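Gamma-glutamyltranspeptidase (Ggt) (Helicobacter pylori 26695, PDB 5BPK) hydrolyses gamma-glutamyl compounds such as glutathione and transfers their gamma-glutamyl group to acceptors, working as an N-terminal nucleophile hydrolase built from two chains. Local coordinates at the interface of chains A and B. Residues are numbered along the deposited sequence; one frame, centred on the assembly and turned at random. Chains: chain A, Gamma-glutamyltranspeptidase (Ggt); chain B, Gamma-glutamyltranspeptidase (Ggt).

Contact 1: the interface of chains A and B. Residues chain A 309, 313, 317, 358, 361; chain B 148, 151, 153.
B:Tyr153 reaches from the loop after helix 142-151 into chain A, where its hydroxyl meets A:His313 and A:Glu317, one turn apart on helix 309-329. This is a mixed polar and apolar patch of the interface between the two chains of the Ntn-hydrolase. From CB, with CG anti to the carbonyl carbon (chi1 -70°), the side chain leads to a ring with one face covered by A:Val361 CG1, which sits over the centre, 3.5 Å from the centroid. Farther out, CE1 comes alongside A:Glu317 OE2 and CE2 alongside A:His313 ND1, so the two edges of the ring face different polar partners. At the tip, OH donates to carboxylate oxygen A:Glu317 OE2 at 2.6 Å, meeting it on the anti side and slightly out of the carboxylate plane. The same OH shares a nearly straight hydrogen bond of 2.8 Å with imidazole nitrogen A:His313 ND1. Because the hydroxyl proton is directed to the glutamate, ND1 would be the likely donor to OH, which would suit an imidazole with its proton on ND1. The bonds at OH and the methyl over the ring together restrain the tyrosine. B:Met151, extended beyond CG, covers one face of the imidazole near its rim. A weak backbone bond joins A:Val361 N to B:Met151 O. At the start of helix 309-329, B:Leu148 CG packs against A:Ser309 CB. The thioether sulfur B:Met151 SD lies 3.5 Å from A:His313 CG.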
loop_
_atom_site.group_PDB
_atom_site.type_symbol
_atom_site.label_atom_id
_atom_site.label_comp_id
_atom_site.label_asym_id
_atom_site.label_seq_id
_atom_site.Cartn_x
_atom_site.Cartn_y
_atom_site.Cartn_z
ATOM N N SER A 309 -12.598 -25.480 -3.502
ATOM C CA SER A 309 -13.221 -24.722 -4.613
ATOM C C SER A 309 -14.520 -24.003 -4.185
ATOM O O SER A 309 -14.768 -22.888 -4.619
ATOM C CB SER A 309 -13.469 -25.598 -5.842
ATOM O OG SER A 309 -14.481 -26.552 -5.599
ATOM N N HIS A 313 -14.794 -19.976 -4.617
ATOM C CA HIS A 313 -15.953 -19.487 -5.379
ATOM C C HIS A 313 -16.710 -18.379 -4.640
ATOM O O HIS A 313 -16.984 -17.311 -5.202
ATOM C CB HIS A 313 -16.887 -20.665 -5.711
ATOM C CG HIS A 313 -18.152 -20.272 -6.405
ATOM N ND1 HIS A 313 -18.176 -19.396 -7.469
ATOM C CD2 HIS A 313 -19.430 -20.677 -6.219
ATOM C CE1 HIS A 313 -19.418 -19.266 -7.899
ATOM N NE2 HIS A 313 -20.200 -20.032 -7.159
ATOM N N GLU A 317 -16.665 -14.521 -6.096
ATOM C CA GLU A 317 -17.886 -13.804 -6.473
ATOM C C GLU A 317 -18.089 -12.527 -5.645
ATOM O O GLU A 317 -18.549 -11.498 -6.169
ATOM C CB GLU A 317 -19.111 -14.709 -6.417
ATOM C CG GLU A 317 -19.055 -15.865 -7.423
ATOM C CD GLU A 317 -18.802 -15.380 -8.844
ATOM O OE1 GLU A 317 -19.713 -14.762 -9.417
ATOM O OE2 GLU A 317 -17.687 -15.597 -9.374
ATOM N N PRO A 358 -24.187 -22.487 -6.394
ATOM C CA PRO A 358 -23.147 -23.483 -6.107
ATOM C C PRO A 358 -22.337 -23.937 -7.329
ATOM O O PRO A 358 -21.175 -24.324 -7.191
ATOM C CB PRO A 358 -23.940 -24.661 -5.520
ATOM C CG PRO A 358 -25.333 -24.474 -5.996
ATOM C CD PRO A 358 -25.537 -22.990 -6.081
ATOM N N VAL A 361 -20.890 -19.133 -12.022
ATOM C CA VAL A 361 -20.467 -17.764 -11.752
ATOM C C VAL A 361 -21.471 -16.782 -12.357
ATOM O O VAL A 361 -22.304 -17.152 -13.194
ATOM C CB VAL A 361 -19.071 -17.499 -12.354
ATOM C CG1 VAL A 361 -18.050 -18.456 -11.762
ATOM C CG2 VAL A 361 -19.090 -17.623 -13.872
ATOM N N LEU B 148 -13.479 -25.337 -10.578
ATOM C CA LEU B 148 -13.709 -23.908 -10.775
ATOM C C LEU B 148 -13.946 -23.559 -12.258
ATOM O O LEU B 148 -14.805 -22.712 -12.565
ATOM C CB LEU B 148 -12.553 -23.093 -10.188
ATOM C CG LEU B 148 -12.503 -23.071 -8.656
ATOM C CD1 LEU B 148 -11.165 -22.505 -8.178
ATOM C CD2 LEU B 148 -13.692 -22.263 -8.079
ATOM N N MET B 151 -17.431 -24.262 -13.242
ATOM C CA MET B 151 -18.311 -23.174 -12.800
ATOM C C MET B 151 -18.351 -21.996 -13.768
ATOM O O MET B 151 -19.313 -21.208 -13.747
ATOM C CB MET B 151 -17.872 -22.647 -11.433
ATOM C CG MET B 151 -18.021 -23.627 -10.308
ATOM S SD MET B 151 -17.713 -22.789 -8.747
ATOM C CE MET B 151 -17.370 -24.176 -7.673
ATOM N N TYR B 153 -15.134 -20.047 -14.418
ATOM C CA TYR B 153 -13.954 -19.189 -14.263
ATOM C C TYR B 153 -12.970 -19.415 -15.415
ATOM O O TYR B 153 -12.766 -20.553 -15.856
ATOM C CB TYR B 153 -13.251 -19.447 -12.918
ATOM C CG TYR B 153 -14.042 -18.970 -11.726
ATOM C CD1 TYR B 153 -14.201 -17.606 -11.484
ATOM C CD2 TYR B 153 -14.635 -19.866 -10.841
ATOM C CE1 TYR B 153 -14.941 -17.148 -10.404
ATOM C CE2 TYR B 153 -15.386 -19.412 -9.738
ATOM C CZ TYR B 153 -15.522 -18.046 -9.529
ATOM O OH TYR B 153 -16.243 -17.564 -8.461
#

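Contact 2: the interface of chains A and B. Residues chain A 277-279, 289; chain B 75-77, 101.
An antiparallel beta bridge between A:Ser278 and B:Thr77 makes this an edge-strand interface, tying the two chains together at the ends of their strands. The side chains of the bridged pair also bond: the hydroxyls A:Ser278 OG and B:Thr77 OG1 are 2.9 Å apart in a hydrogen bond whose direction is not decided. The serine hydroxyl is anti to its own backbone nitrogen (chi1 -166°), which carries it across toward chain B, where the carbonyl oxygen B:Pro76 O offers a weak bond at 3.3 Å. B:Thr77 OG1 in turn donates to B:Ser75 O within its own chain at 2.7 Å, approaching from above the carbonyl plane. With the threonine proton so used, the serine proton would probably favour OG1, leaving B:Pro76 O as the weak alternative; a relay from chain A through the threonine to the loop before strand 77-81 is possible. B:Thr77 CG2 is the branch that passes A:Ile277 O, at 3.4 Å. A:Leu289 reaches toward B:Thr77 tip to tip, its CD2 lying 4.0 Å from B:Thr77 CG2. A:Leu289 CD2 also touches B:Val101 CG1 loosely, while A:Met279 CB rests against B:Pro76 CD on the other flank. The bridge, between the last residue of strand 274-278 and the first of strand 77-81, probably belongs to the beta layers of the alpha-beta-beta-alpha sandwich typical of Ntn-hydrolases, flanked by helices 285-296 of chain A and 96-109 of chain B.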
loop_
_atom_site.group_PDB
_atom_site.type_symbol
_atom_site.label_atom_id
_atom_site.label_comp_id
_atom_site.label_asym_id
_atom_site.label_seq_id
_atom_site.Cartn_x
_atom_site.Cartn_y
_atom_site.Cartn_z
ATOM N N ILE A 277 -10.137 -3.149 11.407
ATOM C CA ILE A 277 -9.833 -1.708 11.345
ATOM C C ILE A 277 -8.972 -1.481 10.113
ATOM O O ILE A 277 -7.856 -1.985 10.045
ATOM C CB ILE A 277 -9.044 -1.224 12.596
ATOM C CG1 ILE A 277 -9.758 -1.661 13.884
ATOM C CG2 ILE A 277 -8.815 0.306 12.559
ATOM C CD1 ILE A 277 -11.078 -0.980 14.126
ATOM N N SER A 278 -9.464 -0.711 9.150
ATOM C CA SER A 278 -8.727 -0.520 7.902
ATOM C C SER A 278 -8.903 0.879 7.321
ATOM O O SER A 278 -9.572 1.739 7.927
ATOM C CB SER A 278 -9.104 -1.619 6.896
ATOM O OG SER A 278 -8.191 -1.663 5.805
ATOM N N MET A 279 -8.278 1.120 6.167
ATOM C CA MET A 279 -8.206 2.480 5.641
ATOM C C MET A 279 -9.442 2.901 4.875
ATOM O O MET A 279 -9.912 2.203 3.969
ATOM C CB MET A 279 -6.988 2.684 4.758
ATOM C CG MET A 279 -6.782 4.132 4.375
ATOM S SD MET A 279 -6.430 5.179 5.809
ATOM C CE MET A 279 -7.140 6.738 5.249
ATOM N N LEU A 289 -12.381 -4.573 1.548
ATOM C CA LEU A 289 -11.902 -5.646 2.418
ATOM C C LEU A 289 -13.038 -6.089 3.326
ATOM O O LEU A 289 -13.356 -7.267 3.411
ATOM C CB LEU A 289 -10.729 -5.151 3.268
ATOM C CG LEU A 289 -10.302 -6.029 4.438
ATOM C CD1 LEU A 289 -9.925 -7.410 3.941
ATOM C CD2 LEU A 289 -9.164 -5.340 5.205
ATOM N N SER B 75 -4.493 -1.058 1.847
ATOM C CA SER B 75 -5.346 -1.609 2.894
ATOM C C SER B 75 -4.564 -1.937 4.166
ATOM O O SER B 75 -4.632 -3.070 4.666
ATOM C CB SER B 75 -6.012 -2.885 2.391
ATOM O OG SER B 75 -6.730 -2.653 1.198
ATOM N N PRO B 76 -3.815 -0.954 4.699
ATOM C CA PRO B 76 -3.177 -1.242 5.982
ATOM C C PRO B 76 -4.268 -1.521 6.993
ATOM O O PRO B 76 -5.257 -0.784 7.058
ATOM C CB PRO B 76 -2.400 0.032 6.301
ATOM C CG PRO B 76 -3.121 1.125 5.546
ATOM C CD PRO B 76 -3.642 0.453 4.290
ATOM N N THR B 77 -4.120 -2.616 7.727
ATOM C CA THR B 77 -5.200 -3.164 8.539
ATOM C C THR B 77 -4.699 -3.659 9.885
ATOM O O THR B 77 -3.600 -4.217 10.004
ATOM C CB THR B 77 -5.906 -4.310 7.771
ATOM O OG1 THR B 77 -6.412 -3.796 6.527
ATOM C CG2 THR B 77 -7.068 -4.928 8.570
ATOM N N VAL B 101 -4.711 -9.051 1.265
ATOM C CA VAL B 101 -4.901 -8.829 2.701
ATOM C C VAL B 101 -6.082 -9.674 3.238
ATOM O O VAL B 101 -5.987 -10.280 4.301
ATOM C CB VAL B 101 -5.057 -7.316 3.023
ATOM C CG1 VAL B 101 -5.470 -7.104 4.469
ATOM C CG2 VAL B 101 -3.738 -6.566 2.727
#

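Contact 3: the interface of chains A and B. Residues chain A 77, 187, 193, 197; chain B 20, 24, 29, 36.
Aromatic packing joins A:Phe187, at the end of helix 174-187, to B:Tyr24 in a loop of chain B. The phenyl edge points at the tyrosine face, with planes 74° apart and centroids 5.2 Å apart. It is the phenylalanine tip that touches: CZ stands over the tyrosine face toward its rim, 3.7 Å from B:Tyr24 CG. A:Phe197 CB lies over the centre of the A:Phe187 ring and supports it from the chain A side, while A:Phe197 itself touches chain B.

Apolar contacts centre on B:Leu36, which meets A:Phe197 from the opposite direction. Its CD1 approaches ring atom A:Phe197 CZ at 3.5 Å, and this methyl also lies in plane at the edge of the B:Tyr24 ring, linking the two aromatic groups.

Of a different kind is the methyl B:Ile20 CD1, which rests against the backbone oxygen A:Pro77 O at 3.5 Å.

The polar link pairs two serines. A:Ser193 OG and B:Ser29 OG share a hydrogen bond of 3.0 Å, without a settled donor. A:Ser193 OG also accepts from the backbone amide B:Ser29 N at 3.0 Å; with the serine hydroxyl anti to the carbonyl carbon (chi1 -61°), this one oxygen engages both backbone and side chain of B:Ser29. The latter's OG additionally lies in plane at the edge of A:Phe197.

The patch anchors the loops after strand 13-19 to chain A, and probably helps hold B:Thr19 and B:Asn21, which line the ligand pocket with the nucleophile B:Thr1.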
loop_
_atom_site.group_PDB
_atom_site.type_symbol
_atom_site.label_atom_id
_atom_site.label_comp_id
_atom_site.label_asym_id
_atom_site.label_seq_id
_atom_site.Cartn_x
_atom_site.Cartn_y
_atom_site.Cartn_z
ATOM N N PRO A 77 14.483 2.250 -2.536
ATOM C CA PRO A 77 13.994 3.392 -3.319
ATOM C C PRO A 77 12.991 3.066 -4.428
ATOM O O PRO A 77 12.348 3.978 -4.953
ATOM C CB PRO A 77 15.278 4.023 -3.881
ATOM C CG PRO A 77 16.326 3.008 -3.736
ATOM C CD PRO A 77 15.945 2.091 -2.637
ATOM N N PHE A 187 14.753 5.796 -16.273
ATOM C CA PHE A 187 15.710 6.710 -15.637
ATOM C C PHE A 187 16.431 7.562 -16.672
ATOM O O PHE A 187 16.681 8.741 -16.453
ATOM C CB PHE A 187 16.796 5.954 -14.879
ATOM C CG PHE A 187 16.334 5.232 -13.642
ATOM C CD1 PHE A 187 15.430 5.795 -12.751
ATOM C CD2 PHE A 187 16.900 4.012 -13.321
ATOM C CE1 PHE A 187 15.078 5.114 -11.597
ATOM C CE2 PHE A 187 16.543 3.337 -12.177
ATOM C CZ PHE A 187 15.637 3.888 -11.317
ATOM N N SER A 193 17.680 11.767 -12.657
ATOM C CA SER A 193 17.822 10.351 -12.350
ATOM C C SER A 193 19.089 9.713 -12.915
ATOM O O SER A 193 19.616 8.754 -12.341
ATOM C CB SER A 193 16.589 9.588 -12.822
ATOM O OG SER A 193 15.440 10.074 -12.161
ATOM N N PHE A 197 21.045 7.281 -10.279
ATOM C CA PHE A 197 20.818 5.841 -10.447
ATOM C C PHE A 197 21.777 5.164 -11.416
ATOM O O PHE A 197 21.546 4.033 -11.836
ATOM C CB PHE A 197 19.346 5.597 -10.783
ATOM C CG PHE A 197 18.448 5.939 -9.646
ATOM C CD1 PHE A 197 18.329 5.069 -8.562
ATOM C CD2 PHE A 197 17.801 7.168 -9.592
ATOM C CE1 PHE A 197 17.530 5.399 -7.480
ATOM C CE2 PHE A 197 17.018 7.509 -8.499
ATOM C CZ PHE A 197 16.886 6.626 -7.444
ATOM N N ILE B 20 5.524 5.240 -4.006
ATOM C CA ILE B 20 5.627 6.189 -5.105
ATOM C C ILE B 20 4.878 5.679 -6.361
ATOM O O ILE B 20 5.019 6.229 -7.443
ATOM C CB ILE B 20 7.105 6.567 -5.397
ATOM C CG1 ILE B 20 8.025 5.334 -5.469
ATOM C CG2 ILE B 20 7.592 7.578 -4.359
ATOM C CD1 ILE B 20 9.468 5.690 -5.880
ATOM N N TYR B 24 10.000 2.531 -8.656
ATOM C CA TYR B 24 10.762 3.778 -8.858
ATOM C C TYR B 24 9.880 4.959 -9.295
ATOM O O TYR B 24 10.370 5.954 -9.828
ATOM C CB TYR B 24 11.973 3.584 -9.779
ATOM C CG TYR B 24 12.916 2.510 -9.285
ATOM C CD1 TYR B 24 13.853 2.777 -8.287
ATOM C CD2 TYR B 24 12.867 1.226 -9.802
ATOM C CE1 TYR B 24 14.708 1.800 -7.829
ATOM C CE2 TYR B 24 13.721 0.245 -9.353
ATOM C CZ TYR B 24 14.640 0.537 -8.365
ATOM O OH TYR B 24 15.478 -0.434 -7.895
ATOM N N SER B 29 13.691 12.110 -10.733
ATOM C CA SER B 29 14.131 12.575 -9.434
ATOM C C SER B 29 14.100 14.101 -9.389
ATOM O O SER B 29 14.156 14.764 -10.429
ATOM C CB SER B 29 15.559 12.101 -9.166
ATOM O OG SER B 29 15.674 10.695 -9.248
ATOM N N LEU B 36 13.144 10.247 -5.714
ATOM C CA LEU B 36 12.259 9.999 -6.843
ATOM C C LEU B 36 10.855 10.538 -6.607
ATOM O O LEU B 36 10.310 10.423 -5.508
ATOM C CB LEU B 36 12.155 8.498 -7.110
ATOM C CG LEU B 36 13.343 7.868 -7.827
ATOM C CD1 LEU B 36 13.416 6.373 -7.567
ATOM C CD2 LEU B 36 13.305 8.169 -9.326
#

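Contact 4: the interface of chains A and B. Residues chain A 284, 326, 329-331; chain B 61-62, 71.
The guanidinium of A:Arg326 has the methyl B:Leu71 CD2 over one face, 3.3 Å above its plane and toward the rim, and a bridging water in plane at its edge. This aliphatic-on-guanidinium packing belongs to the interface between the two chains of the gamma-glutamyltranspeptidase, an Ntn-hydrolase. The arginine is extended from CG to NE and reaches out from helix 309-329 to meet the leucine coming from the opposite direction; A:Arg326 CZ and NH1 are each 3.5 Å from B:Leu71 CD2. At the edge, A:Arg326 NH2 bonds to water 1 at 2.9 Å in a nearly straight line, and the water bonds on to the backbone oxygen B:Leu71 O at 2.8 Å. A weak bond from NE to A:Ser284 OG helps hold the guanidinium from the chain A side.

B:Leu71 has CG anti to its backbone nitrogen (chi1 -175°), which sends its branches into chain A. B:Leu71 CD2 also touches A:Met330 CB at 3.7 Å, while CD1 packs against A:Gly331 CA and A:Ser284 CB. This anchoring probably helps place the adjacent B:Ser72, B:Ser73 and B:Met74 of the ligand pocket. The amide B:Leu71 N donates to the side-chain oxygen B:Asn62 OD1 at 3.0 Å, tilted from the carbonyl plane, so B:Asn62, itself touching A:Met330 O through CB, helps position the leucine backbone. Next to the asparagine, B:Ala61 CB abuts the carbonyl oxygen A:Met330 O at 3.5 Å.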
loop_
_atom_site.group_PDB
_atom_site.type_symbol
_atom_site.label_atom_id
_atom_site.label_comp_id
_atom_site.label_asym_id
_atom_site.label_seq_id
_atom_site.Cartn_x
_atom_site.Cartn_y
_atom_site.Cartn_z
ATOM N N SER A 284 -9.913 2.855 -1.196
ATOM C CA SER A 284 -11.041 1.945 -1.339
ATOM C C SER A 284 -10.771 0.647 -0.574
ATOM O O SER A 284 -11.673 -0.176 -0.400
ATOM C CB SER A 284 -11.228 1.596 -2.820
ATOM O OG SER A 284 -10.133 0.824 -3.303
ATOM N N ARG A 326 -16.381 -0.626 -6.758
ATOM C CA ARG A 326 -15.237 0.292 -6.704
ATOM C C ARG A 326 -15.203 1.259 -7.882
ATOM O O ARG A 326 -14.932 2.452 -7.711
ATOM C CB ARG A 326 -13.927 -0.510 -6.684
ATOM C CG ARG A 326 -12.665 0.314 -6.446
ATOM C CD ARG A 326 -11.425 -0.534 -6.730
ATOM N NE ARG A 326 -10.203 0.134 -6.271
ATOM C CZ ARG A 326 -9.532 1.089 -6.927
ATOM N NH1 ARG A 326 -9.922 1.513 -8.123
ATOM N NH2 ARG A 326 -8.443 1.627 -6.383
ATOM N N TYR A 329 -18.366 3.928 -7.285
ATOM C CA TYR A 329 -18.649 4.602 -6.003
ATOM C C TYR A 329 -17.473 5.229 -5.277
ATOM O O TYR A 329 -17.691 6.054 -4.384
ATOM C CB TYR A 329 -19.366 3.647 -5.053
ATOM C CG TYR A 329 -20.679 3.125 -5.585
ATOM C CD1 TYR A 329 -21.755 3.985 -5.833
ATOM C CD2 TYR A 329 -20.867 1.769 -5.790
ATOM C CE1 TYR A 329 -22.969 3.489 -6.308
ATOM C CE2 TYR A 329 -22.061 1.273 -6.259
ATOM C CZ TYR A 329 -23.106 2.131 -6.519
ATOM O OH TYR A 329 -24.293 1.606 -6.988
ATOM N N MET A 330 -16.246 4.860 -5.637
ATOM C CA MET A 330 -15.094 5.205 -4.808
ATOM C C MET A 330 -14.221 6.340 -5.365
ATOM O O MET A 330 -13.890 6.389 -6.553
ATOM C CB MET A 330 -14.268 3.946 -4.528
ATOM C CG MET A 330 -15.097 2.807 -3.931
ATOM S SD MET A 330 -15.893 3.118 -2.328
ATOM C CE MET A 330 -14.481 3.404 -1.266
ATOM N N GLY A 331 -13.873 7.255 -4.465
ATOM C CA GLY A 331 -12.992 8.391 -4.743
ATOM C C GLY A 331 -12.701 9.104 -3.431
ATOM O O GLY A 331 -13.080 8.630 -2.358
ATOM N N ALA B 61 -16.299 9.700 -9.947
ATOM C CA ALA B 61 -15.938 9.678 -8.540
ATOM C C ALA B 61 -14.426 9.819 -8.357
ATOM O O ALA B 61 -13.982 10.496 -7.436
ATOM C CB ALA B 61 -16.471 8.414 -7.865
ATOM N N ASN B 62 -13.649 9.198 -9.247
ATOM C CA ASN B 62 -12.180 9.246 -9.175
ATOM C C ASN B 62 -11.534 10.063 -10.304
ATOM O O ASN B 62 -10.375 9.826 -10.692
ATOM C CB ASN B 62 -11.615 7.823 -9.138
ATOM C CG ASN B 62 -10.125 7.790 -8.795
ATOM O OD1 ASN B 62 -9.625 8.584 -7.970
ATOM N ND2 ASN B 62 -9.406 6.862 -9.426
ATOM N N LEU B 71 -7.695 7.944 -5.784
ATOM C CA LEU B 71 -8.158 6.736 -5.124
ATOM C C LEU B 71 -7.045 5.696 -5.020
ATOM O O LEU B 71 -6.352 5.429 -5.991
ATOM C CB LEU B 71 -9.342 6.129 -5.872
ATOM C CG LEU B 71 -10.011 4.923 -5.216
ATOM C CD1 LEU B 71 -10.726 5.340 -3.950
ATOM C CD2 LEU B 71 -10.958 4.234 -6.189
HETATM O O HOH W 1 -7.078 3.638 -8.019
#

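Helix 309-329 of chain A serves contact 1 near its start and contact 4 at its end, two patches about 27 Å apart between the centres of their C-alpha atoms. By the same measure contact 2 lies about 16 Å from contact 4 and 26 Å from contact 1; contact 3, using different elements, lies about 28 Å from contacts 2 and 4 and 42 Å from contact 1. The stretch between B:Leu71 of contact 4 and the contact 2 bridge carries pocket residues, so these contacts probably help frame the active site. The wide spread is consistent with an extensive interface between the two chains.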